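Local coordinates for protein inositol-1,4,5-trisphosphate 5-phosphatase 1 (PDB 1I9Z) that removes the 5-phosphate from inositol phosphates and phosphoinositides, this chain being the catalytic domain of a synaptojanin-like protein that controls phosphatidylinositol 4,5-bisphosphate levels, at residues Y102-S107 / M116-E121; K23-F28 / A55-V60; E6-E11 / E331-R336; E18-K23 / N316-D321. All blocks are in the same frame, centred on the assembly; numbering follows the deposited sequence.

Interaction 1 of 4, residues Y102-S107 / M116-E121; sequences YVQLRS and MIFCKE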
loop_
_atom_site.group_PDB
_atom_site.type_symbol
_atom_site.label_atom_id
_atom_site.label_comp_id
_atom_site.label_asym_id
_atom_site.label_seq_id
_atom_site.Cartn_x
_atom_site.Cartn_y
_atom_site.Cartn_z
ATOM N N TYR A 102 13.662 14.831 2.070
ATOM C CA TYR A 102 12.318 14.340 2.055
ATOM C C TYR A 102 11.500 15.131 3.051
ATOM O O TYR A 102 12.038 15.588 4.062
ATOM C CB TYR A 102 12.332 12.878 2.501
ATOM C CG TYR A 102 12.859 11.943 1.440
ATOM C CD1 TYR A 102 14.226 11.780 1.243
ATOM C CD2 TYR A 102 11.969 11.283 0.561
ATOM C CE1 TYR A 102 14.713 10.988 0.177
ATOM C CE2 TYR A 102 12.446 10.518 -0.506
ATOM C CZ TYR A 102 13.810 10.376 -0.694
ATOM O OH TYR A 102 14.297 9.699 -1.799
ATOM N N VAL A 103 10.206 15.247 2.769
ATOM C CA VAL A 103 9.306 15.903 3.667
ATOM C C VAL A 103 8.144 14.928 3.923
ATOM O O VAL A 103 7.833 14.075 3.065
ATOM C CB VAL A 103 8.704 17.181 3.069
ATOM C CG1 VAL A 103 9.816 18.244 2.884
ATOM C CG2 VAL A 103 8.015 16.872 1.775
ATOM N N GLN A 104 7.519 15.074 5.095
ATOM C CA GLN A 104 6.340 14.244 5.404
ATOM C C GLN A 104 5.147 14.976 4.818
ATOM O O GLN A 104 4.830 16.136 5.163
ATOM C CB GLN A 104 6.174 14.081 6.917
ATOM C CG GLN A 104 4.801 13.489 7.356
ATOM C CD GLN A 104 4.774 13.324 8.847
ATOM O OE1 GLN A 104 5.778 12.896 9.430
ATOM N NE2 GLN A 104 3.645 13.686 9.493
ATOM N N LEU A 105 4.472 14.306 3.923
ATOM C CA LEU A 105 3.299 14.866 3.303
ATOM C C LEU A 105 2.164 14.876 4.319
ATOM O O LEU A 105 1.449 15.906 4.534
ATOM C CB LEU A 105 2.918 13.993 2.103
ATOM C CG LEU A 105 1.849 14.452 1.156
ATOM C CD1 LEU A 105 2.381 15.713 0.413
ATOM C CD2 LEU A 105 1.515 13.296 0.140
ATOM N N ARG A 106 1.938 13.716 4.929
ATOM C CA ARG A 106 0.831 13.575 5.875
ATOM C C ARG A 106 0.928 12.240 6.626
ATOM O O ARG A 106 1.581 11.309 6.122
ATOM C CB ARG A 106 -0.541 13.563 5.136
ATOM C CG ARG A 106 -1.655 13.765 6.249
ATOM C CD ARG A 106 -3.166 13.263 6.309
ATOM N NE ARG A 106 -3.935 14.109 5.481
ATOM C CZ ARG A 106 -5.221 14.487 5.423
ATOM N NH1 ARG A 106 -6.318 14.202 6.189
ATOM N NH2 ARG A 106 -5.382 15.284 4.385
ATOM N N SER A 107 0.304 12.161 7.795
ATOM C CA SER A 107 0.235 10.931 8.560
ATOM C C SER A 107 -1.161 10.848 9.140
ATOM O O SER A 107 -1.880 11.846 9.293
ATOM C CB SER A 107 1.283 10.792 9.697
ATOM O OG SER A 107 0.939 11.631 10.784
ATOM N N MET A 116 2.177 6.904 7.335
ATOM C CA MET A 116 2.828 8.177 7.120
ATOM C C MET A 116 3.470 8.121 5.751
ATOM O O MET A 116 4.064 7.071 5.349
ATOM C CB MET A 116 3.874 8.444 8.228
ATOM C CG MET A 116 4.868 7.329 8.363
ATOM S SD MET A 116 5.929 7.536 9.920
ATOM C CE MET A 116 4.879 7.198 11.164
ATOM N N ILE A 117 3.370 9.235 5.019
ATOM C CA ILE A 117 3.886 9.261 3.656
ATOM C C ILE A 117 4.905 10.409 3.495
ATOM O O ILE A 117 4.632 11.558 3.908
ATOM C CB ILE A 117 2.692 9.426 2.663
ATOM C CG1 ILE A 117 1.773 8.172 2.729
ATOM C CG2 ILE A 117 3.282 9.589 1.185
ATOM C CD1 ILE A 117 0.651 8.180 1.659
ATOM N N PHE A 118 6.102 10.051 2.999
ATOM C CA PHE A 118 7.167 11.017 2.742
ATOM C C PHE A 118 7.479 11.079 1.250
ATOM O O PHE A 118 7.367 10.065 0.549
ATOM C CB PHE A 118 8.434 10.612 3.470
ATOM C CG PHE A 118 8.284 10.540 4.951
ATOM C CD1 PHE A 118 7.811 9.377 5.567
ATOM C CD2 PHE A 118 8.647 11.631 5.741
ATOM C CE1 PHE A 118 7.708 9.323 6.956
ATOM C CE2 PHE A 118 8.541 11.559 7.135
ATOM C CZ PHE A 118 8.073 10.414 7.714
ATOM N N CYS A 119 7.854 12.234 0.720
ATOM C CA CYS A 119 8.246 12.272 -0.703
ATOM C C CYS A 119 9.437 13.202 -0.821
ATOM O O CYS A 119 9.741 13.985 0.123
ATOM C CB CYS A 119 7.109 12.784 -1.595
ATOM S SG CYS A 119 6.459 14.412 -1.130
ATOM N N LYS A 120 10.122 13.103 -1.956
ATOM C CA LYS A 120 11.239 14.007 -2.200
ATOM C C LYS A 120 10.630 15.418 -2.274
ATOM O O LYS A 120 9.507 15.587 -2.766
ATOM C CB LYS A 120 11.872 13.676 -3.530
ATOM C CG LYS A 120 12.682 12.413 -3.531
ATOM C CD LYS A 120 13.046 12.065 -5.008
ATOM C CE LYS A 120 14.082 10.935 -5.125
ATOM N NZ LYS A 120 14.287 10.656 -6.627
ATOM N N GLU A 121 11.347 16.423 -1.801
ATOM C CA GLU A 121 10.822 17.802 -1.939
ATOM C C GLU A 121 10.493 18.135 -3.391
ATOM O O GLU A 121 9.519 18.834 -3.688
ATOM C CB GLU A 121 11.844 18.828 -1.408
ATOM C CG GLU A 121 11.930 18.791 0.089
ATOM C CD GLU A 121 12.546 20.068 0.730
ATOM O OE1 GLU A 121 12.463 21.152 0.118
ATOM O OE2 GLU A 121 13.083 19.969 1.870
#
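The carbonyl oxygen Cys-119 O is held by one hydrogen bond, donated by Val-103 N at 3.0 Å nearly along the C=O axis, and by one CA-H...O contact from Tyr-102 CA. The return bond from Cys-119 N to Val-103 O closes the ring of this hydrogen-bonded pair in a beta hairpin, whose strand 102-110 forms one edge of the six-stranded sheet of the DNase I-like fold. The hairpin carries a beta bulge. Leu-105, with helix-like backbone angles, is the extra residue: Leu-105 N reaches Ile-117 O at 2.8 Å, while Ile-117 N bonds to Arg-106 O at 3.0 Å. Gln-104, Ser-107, Met-116 and Phe-118 share the face under helix 78-94. There the Phe-118 ring packs on Val-88 and Leu-92, and Gln-104 CB meets Phe-118 CE2 at 3.5 Å, the amide standing perpendicular to the ring. On the opposite face the branched, apolar Ile-117 suits the interface between the two sheets, touching Ile-151 and Phe-153. At the far end Tyr-102 and Lys-120 run alongside each other toward Ala-55 O and Asp-56, their respective polar partners, with Tyr-102 OH 3.6 Å from Lys-120 CE.

Interaction 2 of 4, residues K23-F28 / A55-V60; sequences KNVKIF and ADIYVV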
loop_
_atom_site.group_PDB
_atom_site.type_symbol
_atom_site.label_atom_id
_atom_site.label_comp_id
_atom_site.label_asym_id
_atom_site.label_seq_id
_atom_site.Cartn_x
_atom_site.Cartn_y
_atom_site.Cartn_z
ATOM N N LYS A 23 5.642 9.942 -16.923
ATOM C CA LYS A 23 6.829 9.841 -16.070
ATOM C C LYS A 23 6.633 8.582 -15.146
ATOM O O LYS A 23 5.508 8.208 -14.863
ATOM C CB LYS A 23 6.941 11.132 -15.222
ATOM C CG LYS A 23 8.011 11.127 -14.130
ATOM C CD LYS A 23 8.239 12.501 -13.445
ATOM C CE LYS A 23 8.670 12.366 -11.952
ATOM N NZ LYS A 23 9.962 11.637 -11.675
ATOM N N ASN A 24 7.712 7.921 -14.744
ATOM C CA ASN A 24 7.622 6.779 -13.834
ATOM C C ASN A 24 8.067 7.316 -12.458
ATOM O O ASN A 24 9.075 7.991 -12.354
ATOM C CB ASN A 24 8.563 5.639 -14.245
ATOM C CG ASN A 24 7.813 4.433 -14.848
ATOM O OD1 ASN A 24 6.600 4.493 -15.186
ATOM N ND2 ASN A 24 8.542 3.323 -15.000
ATOM N N VAL A 25 7.294 7.034 -11.427
ATOM C CA VAL A 25 7.642 7.453 -10.071
ATOM C C VAL A 25 7.938 6.154 -9.288
ATOM O O VAL A 25 7.160 5.210 -9.396
ATOM C CB VAL A 25 6.437 8.198 -9.431
ATOM C CG1 VAL A 25 6.684 8.432 -7.919
ATOM C CG2 VAL A 25 6.237 9.574 -10.173
ATOM N N LYS A 26 9.040 6.113 -8.534
ATOM C CA LYS A 26 9.414 4.931 -7.726
ATOM C C LYS A 26 8.777 5.045 -6.331
ATOM O O LYS A 26 8.922 6.074 -5.664
ATOM C CB LYS A 26 10.936 4.861 -7.530
ATOM C CG LYS A 26 11.751 4.621 -8.822
ATOM C CD LYS A 26 13.226 4.943 -8.538
ATOM C CE LYS A 26 14.219 4.372 -9.607
ATOM N NZ LYS A 26 14.891 3.062 -9.147
ATOM N N ILE A 27 8.104 3.984 -5.895
ATOM C CA ILE A 27 7.393 4.014 -4.623
ATOM C C ILE A 27 7.823 2.856 -3.739
ATOM O O ILE A 27 7.869 1.706 -4.183
ATOM C CB ILE A 27 5.878 3.923 -4.842
ATOM C CG1 ILE A 27 5.406 5.105 -5.700
ATOM C CG2 ILE A 27 5.181 3.901 -3.448
ATOM C CD1 ILE A 27 3.898 5.028 -6.135
ATOM N N PHE A 28 8.161 3.157 -2.505
ATOM C CA PHE A 28 8.659 2.149 -1.545
ATOM C C PHE A 28 7.601 2.023 -0.471
ATOM O O PHE A 28 7.248 3.035 0.173
ATOM C CB PHE A 28 9.960 2.640 -0.896
ATOM C CG PHE A 28 10.672 1.583 -0.066
ATOM C CD1 PHE A 28 11.747 0.843 -0.628
ATOM C CD2 PHE A 28 10.312 1.328 1.281
ATOM C CE1 PHE A 28 12.443 -0.119 0.113
ATOM C CE2 PHE A 28 11.000 0.354 2.054
ATOM C CZ PHE A 28 12.089 -0.390 1.444
ATOM N N ALA A 55 13.700 5.907 -3.249
ATOM C CA ALA A 55 12.434 6.090 -3.938
ATOM C C ALA A 55 11.991 7.547 -3.947
ATOM O O ALA A 55 12.478 8.347 -3.152
ATOM C CB ALA A 55 11.326 5.245 -3.241
ATOM N N ASP A 56 11.016 7.849 -4.784
ATOM C CA ASP A 56 10.439 9.198 -4.805
ATOM C C ASP A 56 9.452 9.359 -3.643
ATOM O O ASP A 56 9.329 10.431 -3.046
ATOM C CB ASP A 56 9.721 9.397 -6.123
ATOM C CG ASP A 56 10.720 9.362 -7.300
ATOM O OD1 ASP A 56 11.706 10.106 -7.201
ATOM O OD2 ASP A 56 10.531 8.617 -8.265
ATOM N N ILE A 57 8.756 8.266 -3.327
ATOM C CA ILE A 57 7.732 8.302 -2.294
ATOM C C ILE A 57 7.933 7.096 -1.396
ATOM O O ILE A 57 8.086 5.996 -1.915
ATOM C CB ILE A 57 6.315 8.220 -2.941
ATOM C CG1 ILE A 57 6.167 9.360 -3.950
ATOM C CG2 ILE A 57 5.205 8.325 -1.875
ATOM C CD1 ILE A 57 4.839 9.360 -4.717
ATOM N N TYR A 58 7.999 7.346 -0.074
ATOM C CA TYR A 58 8.040 6.286 0.913
ATOM C C TYR A 58 6.690 6.244 1.651
ATOM O O TYR A 58 6.235 7.276 2.234
ATOM C CB TYR A 58 9.138 6.489 1.953
ATOM C CG TYR A 58 10.478 6.155 1.440
ATOM C CD1 TYR A 58 11.153 7.059 0.645
ATOM C CD2 TYR A 58 11.068 4.896 1.706
ATOM C CE1 TYR A 58 12.380 6.745 0.077
ATOM C CE2 TYR A 58 12.352 4.571 1.146
ATOM C CZ TYR A 58 12.967 5.514 0.317
ATOM O OH TYR A 58 14.138 5.251 -0.348
ATOM N N VAL A 59 6.047 5.062 1.645
ATOM C CA VAL A 59 4.752 4.915 2.313
ATOM C C VAL A 59 5.018 3.909 3.420
ATOM O O VAL A 59 5.336 2.752 3.178
ATOM C CB VAL A 59 3.634 4.403 1.290
ATOM C CG1 VAL A 59 2.292 4.116 2.082
ATOM C CG2 VAL A 59 3.429 5.474 0.173
ATOM N N VAL A 60 4.914 4.358 4.673
ATOM C CA VAL A 60 5.200 3.526 5.825
ATOM C C VAL A 60 3.988 3.334 6.727
ATOM O O VAL A 60 3.384 4.312 7.197
ATOM C CB VAL A 60 6.337 4.174 6.676
ATOM C CG1 VAL A 60 6.797 3.209 7.806
ATOM C CG2 VAL A 60 7.543 4.583 5.743
HETATM O O HOH W 1 11.458 12.274 -9.372
#
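Phe-28, Asp-56 and Lys-26 bury the most surface here. Asp-56, just ahead of strand 57-63, imitates a strand partner: its OD2 accepts Lys-26 N through the anti lone pair, at 2.9 Å and nearly straight (169°). Lys-26 O in turn takes two donors, Ile-57 N at 3.2 Å almost along the C=O axis and Asp-56 N from above the carbonyl plane. A carboxylate suits this place: while OD2 takes Lys-26 N, OD1 forms a salt bridge with Lys-120 and accepts from a water that Lys-23 NZ also binds. Beyond lies regular parallel pairing, within a beta-alpha-beta unit: Phe-28 N bonds to Ile-57 O, and Phe-28 O receives Val-59 N at 2.8 Å. Phe-28 CB touches the Tyr-58 ring, 3.6 Å from Tyr-58 CD2; with CG anti to the backbone N (chi1 -170°), the phenyl ring is laid against it too, the planes inclined at 36°. The small Ala-55 fits beside them, its CB 3.8 Å from Phe-28 CB, while its N donates to Tyr-58 OH.

Interaction 3 of 4, residues E6-E11 / E331-R336; sequences EYVNHE and ELYNQR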
loop_
_atom_site.group_PDB
_atom_site.type_symbol
_atom_site.label_atom_id
_atom_site.label_comp_id
_atom_site.label_asym_id
_atom_site.label_seq_id
_atom_site.Cartn_x
_atom_site.Cartn_y
_atom_site.Cartn_z
ATOM N N GLU A 6 -18.158 10.831 -29.126
ATOM C CA GLU A 6 -17.525 9.518 -29.035
ATOM C C GLU A 6 -16.396 9.416 -30.066
ATOM O O GLU A 6 -15.295 8.958 -29.756
ATOM C CB GLU A 6 -18.584 8.445 -29.275
ATOM C CG GLU A 6 -18.086 7.038 -29.282
ATOM C CD GLU A 6 -19.240 6.071 -29.435
ATOM O OE1 GLU A 6 -19.653 5.457 -28.430
ATOM O OE2 GLU A 6 -19.759 5.947 -30.565
ATOM N N TYR A 7 -16.684 9.848 -31.293
ATOM C CA TYR A 7 -15.703 9.837 -32.375
ATOM C C TYR A 7 -14.464 10.623 -31.952
ATOM O O TYR A 7 -13.333 10.152 -32.083
ATOM C CB TYR A 7 -16.325 10.466 -33.639
ATOM C CG TYR A 7 -15.314 10.943 -34.668
ATOM C CD1 TYR A 7 -14.793 10.071 -35.628
ATOM C CD2 TYR A 7 -14.833 12.254 -34.642
ATOM C CE1 TYR A 7 -13.812 10.493 -36.536
ATOM C CE2 TYR A 7 -13.853 12.684 -35.540
ATOM C CZ TYR A 7 -13.348 11.798 -36.481
ATOM O OH TYR A 7 -12.356 12.217 -37.338
ATOM N N VAL A 8 -14.689 11.824 -31.428
ATOM C CA VAL A 8 -13.588 12.676 -31.004
ATOM C C VAL A 8 -12.710 12.012 -29.933
ATOM O O VAL A 8 -11.492 11.989 -30.061
ATOM C CB VAL A 8 -14.111 14.066 -30.509
ATOM C CG1 VAL A 8 -12.939 14.978 -30.159
ATOM C CG2 VAL A 8 -14.970 14.725 -31.594
ATOM N N ASN A 9 -13.310 11.454 -28.887
ATOM C CA ASN A 9 -12.513 10.796 -27.842
ATOM C C ASN A 9 -11.692 9.669 -28.430
ATOM O O ASN A 9 -10.578 9.393 -27.986
ATOM C CB ASN A 9 -13.407 10.218 -26.733
ATOM C CG ASN A 9 -13.942 11.287 -25.810
ATOM O OD1 ASN A 9 -13.180 12.101 -25.308
ATOM N ND2 ASN A 9 -15.252 11.289 -25.584
ATOM N N HIS A 10 -12.251 9.023 -29.444
ATOM C CA HIS A 10 -11.569 7.905 -30.065
ATOM C C HIS A 10 -10.323 8.340 -30.804
ATOM O O HIS A 10 -9.266 7.725 -30.670
ATOM C CB HIS A 10 -12.510 7.189 -31.020
ATOM C CG HIS A 10 -11.966 5.892 -31.526
ATOM N ND1 HIS A 10 -11.348 5.769 -32.754
ATOM C CD2 HIS A 10 -11.894 4.672 -30.943
ATOM C CE1 HIS A 10 -10.918 4.528 -32.904
ATOM N NE2 HIS A 10 -11.235 3.844 -31.819
ATOM N N GLU A 11 -10.460 9.417 -31.575
ATOM C CA GLU A 11 -9.363 9.967 -32.374
ATOM C C GLU A 11 -8.304 10.587 -31.495
ATOM O O GLU A 11 -7.108 10.363 -31.678
ATOM C CB GLU A 11 -9.900 11.032 -33.334
ATOM C CG GLU A 11 -10.666 10.470 -34.512
ATOM C CD GLU A 11 -9.828 9.476 -35.309
ATOM O OE1 GLU A 11 -8.656 9.799 -35.632
ATOM O OE2 GLU A 11 -10.343 8.374 -35.606
ATOM N N GLU A 331 -11.809 21.365 -31.783
ATOM C CA GLU A 331 -11.420 21.423 -33.184
ATOM C C GLU A 331 -11.864 20.141 -33.895
ATOM O O GLU A 331 -12.582 20.199 -34.886
ATOM C CB GLU A 331 -9.910 21.609 -33.265
ATOM C CG GLU A 331 -9.249 21.102 -34.519
ATOM C CD GLU A 331 -7.745 21.276 -34.449
ATOM O OE1 GLU A 331 -7.017 20.418 -35.004
ATOM O OE2 GLU A 331 -7.295 22.275 -33.834
ATOM N N LEU A 332 -11.448 18.985 -33.382
ATOM C CA LEU A 332 -11.833 17.705 -33.968
ATOM C C LEU A 332 -13.346 17.578 -34.042
ATOM O O LEU A 332 -13.882 17.088 -35.029
ATOM C CB LEU A 332 -11.295 16.541 -33.132
ATOM C CG LEU A 332 -9.849 16.052 -33.261
ATOM C CD1 LEU A 332 -9.696 15.215 -34.530
ATOM C CD2 LEU A 332 -8.894 17.229 -33.255
ATOM N N TYR A 333 -14.029 18.009 -32.986
ATOM C CA TYR A 333 -15.486 17.931 -32.913
ATOM C C TYR A 333 -16.186 18.768 -33.993
ATOM O O TYR A 333 -17.160 18.320 -34.597
ATOM C CB TYR A 333 -15.962 18.377 -31.532
ATOM C CG TYR A 333 -17.429 18.135 -31.285
ATOM C CD1 TYR A 333 -17.861 17.019 -30.565
ATOM C CD2 TYR A 333 -18.394 19.015 -31.786
ATOM C CE1 TYR A 333 -19.216 16.789 -30.347
ATOM C CE2 TYR A 333 -19.753 18.796 -31.574
ATOM C CZ TYR A 333 -20.163 17.685 -30.852
ATOM O OH TYR A 333 -21.509 17.483 -30.615
ATOM N N ASN A 334 -15.699 19.990 -34.206
ATOM C CA ASN A 334 -16.253 20.887 -35.223
ATOM C C ASN A 334 -15.982 20.334 -36.615
ATOM O O ASN A 334 -16.878 20.247 -37.459
ATOM C CB ASN A 334 -15.615 22.275 -35.149
ATOM C CG ASN A 334 -16.153 23.109 -34.013
ATOM O OD1 ASN A 334 -17.274 22.892 -33.531
ATOM N ND2 ASN A 334 -15.365 24.097 -33.591
ATOM N N GLN A 335 -14.728 19.978 -36.851
ATOM C CA GLN A 335 -14.350 19.437 -38.133
ATOM C C GLN A 335 -15.285 18.287 -38.494
ATOM O O GLN A 335 -15.724 18.172 -39.639
ATOM C CB GLN A 335 -12.911 18.950 -38.086
ATOM C CG GLN A 335 -12.390 18.544 -39.423
ATOM C CD GLN A 335 -11.115 17.770 -39.306
ATOM O OE1 GLN A 335 -11.130 16.565 -39.058
ATOM N NE2 GLN A 335 -9.991 18.456 -39.463
ATOM N N ARG A 336 -15.601 17.445 -37.514
ATOM C CA ARG A 336 -16.488 16.310 -37.747
ATOM C C ARG A 336 -17.949 16.728 -37.941
ATOM O O ARG A 336 -18.666 16.154 -38.767
ATOM C CB ARG A 336 -16.363 15.307 -36.591
ATOM C CG ARG A 336 -17.605 14.484 -36.313
ATOM C CD ARG A 336 -18.006 13.628 -37.488
ATOM N NE ARG A 336 -17.063 12.546 -37.725
ATOM C CZ ARG A 336 -17.330 11.498 -38.492
ATOM N NH1 ARG A 336 -18.513 11.404 -39.093
ATOM N NH2 ARG A 336 -16.417 10.542 -38.644
#
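Arg-336 leaves its helix with CG anti to the backbone N, and its CB lies 3.8 Å from CE2 of Tyr-7. CG follows along the same side of the ring, 3.9 Å from Tyr-7 CD2. Bends at chi2 and chi3 (61° and 69°) then fold the chain back, so that NE sits over the ring centre, 3.7 Å above its plane. CZ makes a cation-pi contact 4.2 Å from the ring centroid, and NH2 comes within 3.4 Å of Tyr-7 CE1, the guanidinium tilted steeply to the ring. Buried NE has no polar partner in the model; the aromatic face meets it. These residues join the N-terminal helix 3-14 to the C-terminal helix 322-343; the axes of segments 6-11 and 331-336 approach to 9.2 Å at 129°. Glu-11 CG lies over the rim of the ring's opposite face. An alanine in place of Tyr-7 would probably loosen the arginine by removing the ring beneath it. Branched Val-8 touches two neighbours: CG1 meets Leu-332 CB at 3.7 Å, while CG2 rests on Tyr-333 CA.

Interaction 4 of 4, residues E18-K23 / N316-D321; sequences EFSEHK and NIVKVD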
loop_
_atom_site.group_PDB
_atom_site.type_symbol
_atom_site.label_atom_id
_atom_site.label_comp_id
_atom_site.label_asym_id
_atom_site.label_seq_id
_atom_site.Cartn_x
_atom_site.Cartn_y
_atom_site.Cartn_z
ATOM N N GLU A 18 0.275 14.384 -27.735
ATOM C CA GLU A 18 0.244 15.812 -28.040
ATOM C C GLU A 18 -0.180 16.678 -26.873
ATOM O O GLU A 18 0.107 17.872 -26.867
ATOM C CB GLU A 18 -0.678 16.105 -29.238
ATOM C CG GLU A 18 -0.021 15.853 -30.605
ATOM C CD GLU A 18 -1.017 15.554 -31.714
ATOM O OE1 GLU A 18 -1.900 16.395 -32.005
ATOM O OE2 GLU A 18 -0.906 14.459 -32.297
ATOM N N PHE A 19 -0.876 16.098 -25.896
ATOM C CA PHE A 19 -1.305 16.878 -24.736
ATOM C C PHE A 19 -1.047 16.151 -23.404
ATOM O O PHE A 19 -1.631 16.506 -22.391
ATOM C CB PHE A 19 -2.795 17.248 -24.870
ATOM C CG PHE A 19 -3.696 16.067 -25.129
ATOM C CD1 PHE A 19 -4.164 15.280 -24.077
ATOM C CD2 PHE A 19 -4.068 15.730 -26.424
ATOM C CE1 PHE A 19 -4.993 14.175 -24.312
ATOM C CE2 PHE A 19 -4.898 14.625 -26.675
ATOM C CZ PHE A 19 -5.360 13.848 -25.613
ATOM N N SER A 20 -0.156 15.159 -23.435
ATOM C CA SER A 20 0.204 14.348 -22.278
ATOM C C SER A 20 1.687 14.057 -22.209
ATOM O O SER A 20 2.345 13.857 -23.238
ATOM C CB SER A 20 -0.476 12.978 -22.327
ATOM O OG SER A 20 -1.827 13.087 -22.641
ATOM N N GLU A 21 2.194 13.994 -20.979
ATOM C CA GLU A 21 3.586 13.655 -20.692
ATOM C C GLU A 21 3.471 12.508 -19.673
ATOM O O GLU A 21 2.622 12.566 -18.778
ATOM C CB GLU A 21 4.327 14.813 -20.023
ATOM C CG GLU A 21 4.535 16.044 -20.877
ATOM C CD GLU A 21 4.846 17.284 -20.030
ATOM O OE1 GLU A 21 3.898 17.988 -19.608
ATOM O OE2 GLU A 21 6.043 17.550 -19.775
ATOM N N HIS A 22 4.320 11.492 -19.809
ATOM C CA HIS A 22 4.323 10.354 -18.906
ATOM C C HIS A 22 5.665 10.303 -18.208
ATOM O O HIS A 22 6.684 10.624 -18.815
ATOM C CB HIS A 22 4.067 9.049 -19.659
ATOM C CG HIS A 22 2.654 8.898 -20.129
ATOM N ND1 HIS A 22 2.132 9.623 -21.181
ATOM C CD2 HIS A 22 1.654 8.090 -19.700
ATOM C CE1 HIS A 22 0.877 9.266 -21.384
ATOM N NE2 HIS A 22 0.562 8.336 -20.497
ATOM N N LYS A 23 5.642 9.942 -16.923
ATOM C CA LYS A 23 6.829 9.841 -16.070
ATOM C C LYS A 23 6.633 8.582 -15.146
ATOM O O LYS A 23 5.508 8.208 -14.863
ATOM C CB LYS A 23 6.941 11.132 -15.222
ATOM C CG LYS A 23 8.011 11.127 -14.130
ATOM C CD LYS A 23 8.239 12.501 -13.445
ATOM C CE LYS A 23 8.670 12.366 -11.952
ATOM N NZ LYS A 23 9.962 11.637 -11.675
ATOM N N ASN A 316 3.536 4.632 -13.297
ATOM C CA ASN A 316 3.497 5.513 -14.433
ATOM C C ASN A 316 2.488 6.595 -14.141
ATOM O O ASN A 316 1.330 6.313 -13.833
ATOM C CB ASN A 316 3.093 4.757 -15.703
ATOM C CG ASN A 316 3.185 5.663 -16.937
ATOM O OD1 ASN A 316 2.179 6.176 -17.432
ATOM N ND2 ASN A 316 4.413 5.907 -17.396
ATOM N N ILE A 317 2.956 7.827 -14.261
ATOM C CA ILE A 317 2.213 9.056 -13.989
ATOM C C ILE A 317 1.946 9.810 -15.288
ATOM O O ILE A 317 2.774 9.787 -16.181
ATOM C CB ILE A 317 3.089 9.970 -13.000
ATOM C CG1 ILE A 317 2.552 9.789 -11.590
ATOM C CG2 ILE A 317 3.123 11.499 -13.388
ATOM C CD1 ILE A 317 2.241 8.416 -11.270
ATOM N N VAL A 318 0.801 10.464 -15.375
ATOM C CA VAL A 318 0.499 11.252 -16.574
ATOM C C VAL A 318 0.176 12.685 -16.212
ATOM O O VAL A 318 -0.575 12.935 -15.282
ATOM C CB VAL A 318 -0.709 10.689 -17.339
ATOM C CG1 VAL A 318 -0.912 11.452 -18.670
ATOM C CG2 VAL A 318 -0.486 9.196 -17.584
ATOM N N LYS A 319 0.744 13.625 -16.954
ATOM C CA LYS A 319 0.436 15.017 -16.731
ATOM C C LYS A 319 -0.229 15.487 -18.042
ATOM O O LYS A 319 0.400 15.479 -19.111
ATOM C CB LYS A 319 1.709 15.805 -16.451
ATOM C CG LYS A 319 1.431 17.295 -16.307
ATOM C CD LYS A 319 2.752 18.041 -16.107
ATOM C CE LYS A 319 2.587 19.564 -15.998
ATOM N NZ LYS A 319 3.908 20.167 -15.624
ATOM N N VAL A 320 -1.491 15.874 -17.938
ATOM C CA VAL A 320 -2.296 16.304 -19.075
ATOM C C VAL A 320 -2.420 17.824 -19.164
ATOM O O VAL A 320 -2.765 18.458 -18.189
ATOM C CB VAL A 320 -3.728 15.746 -18.965
ATOM C CG1 VAL A 320 -4.551 16.146 -20.203
ATOM C CG2 VAL A 320 -3.694 14.207 -18.821
ATOM N N ASP A 321 -2.122 18.399 -20.333
ATOM C CA ASP A 321 -2.286 19.851 -20.560
ATOM C C ASP A 321 -3.791 19.936 -20.896
ATOM O O ASP A 321 -4.185 19.663 -22.028
ATOM C CB ASP A 321 -1.441 20.271 -21.764
ATOM C CG ASP A 321 -1.495 21.772 -22.029
ATOM O OD1 ASP A 321 -2.568 22.383 -21.826
ATOM O OD2 ASP A 321 -0.450 22.316 -22.447
HETATM O O HOH W 2 1.281 17.702 -20.243
#
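Ile-317 N gives its hydrogen to Lys-23 O over just 2.6 Å and almost in line (172°), and Lys-23 N answers to Ile-317 O. One hydrogen-bonded pair further on, Lys-319 N reaches Glu-21 O at 2.8 Å. Lys-319 O accepts both Glu-21 N and a water, 2.6 Å away, that also donates to Glu-21 OE1. This antiparallel ladder pairs the start of strand 20-33 with the end of strand 309-320. It ends where Asp-321 N bonds to Phe-19 O at 2.8 Å; Asp-321 also N-caps helix 322-343, its short carboxylate reaching Lys-324 N. On the face bearing Ser-20 and His-22, Val-318 lies alongside the imidazole, CG1 over the ring in a CH-pi contact and CG2 only 3.2 Å from His-22 CD2. Asn-316 OD1 approaches the ring edge, 3.0 Å from His-22 CD2, its amide tilted only 23° from the ring plane. An alanine in place of Asn-316 would probably leave the imidazole less firmly oriented, losing this edge contact. At its edge, Phe-19 CD1 meets Val-320 CG1 at 4.0 Å.

From the N terminus, helix 3-14 opens interaction 3, whose partner lies about 320 residues later, so it encloses the other three. Strand 20-33 follows and opens interaction 4, which closes on strand 309-320 and is nested within interaction 3. Inside both lie two shorter loops in series: interaction 2 closes first, between strands 20-33 and 57-63, and interaction 1 then forms the hairpin 102-110/113-120. None crosses another. Interactions 1, 2 and 4 lie across a single sheet, with Lys-23 shared by 2 and 4, and Asp-56 and Ala-55 touching interaction 1. Interaction 3 stands apart, about 20 Å between centres from interaction 4, joining the two terminal helices that leave this sheet.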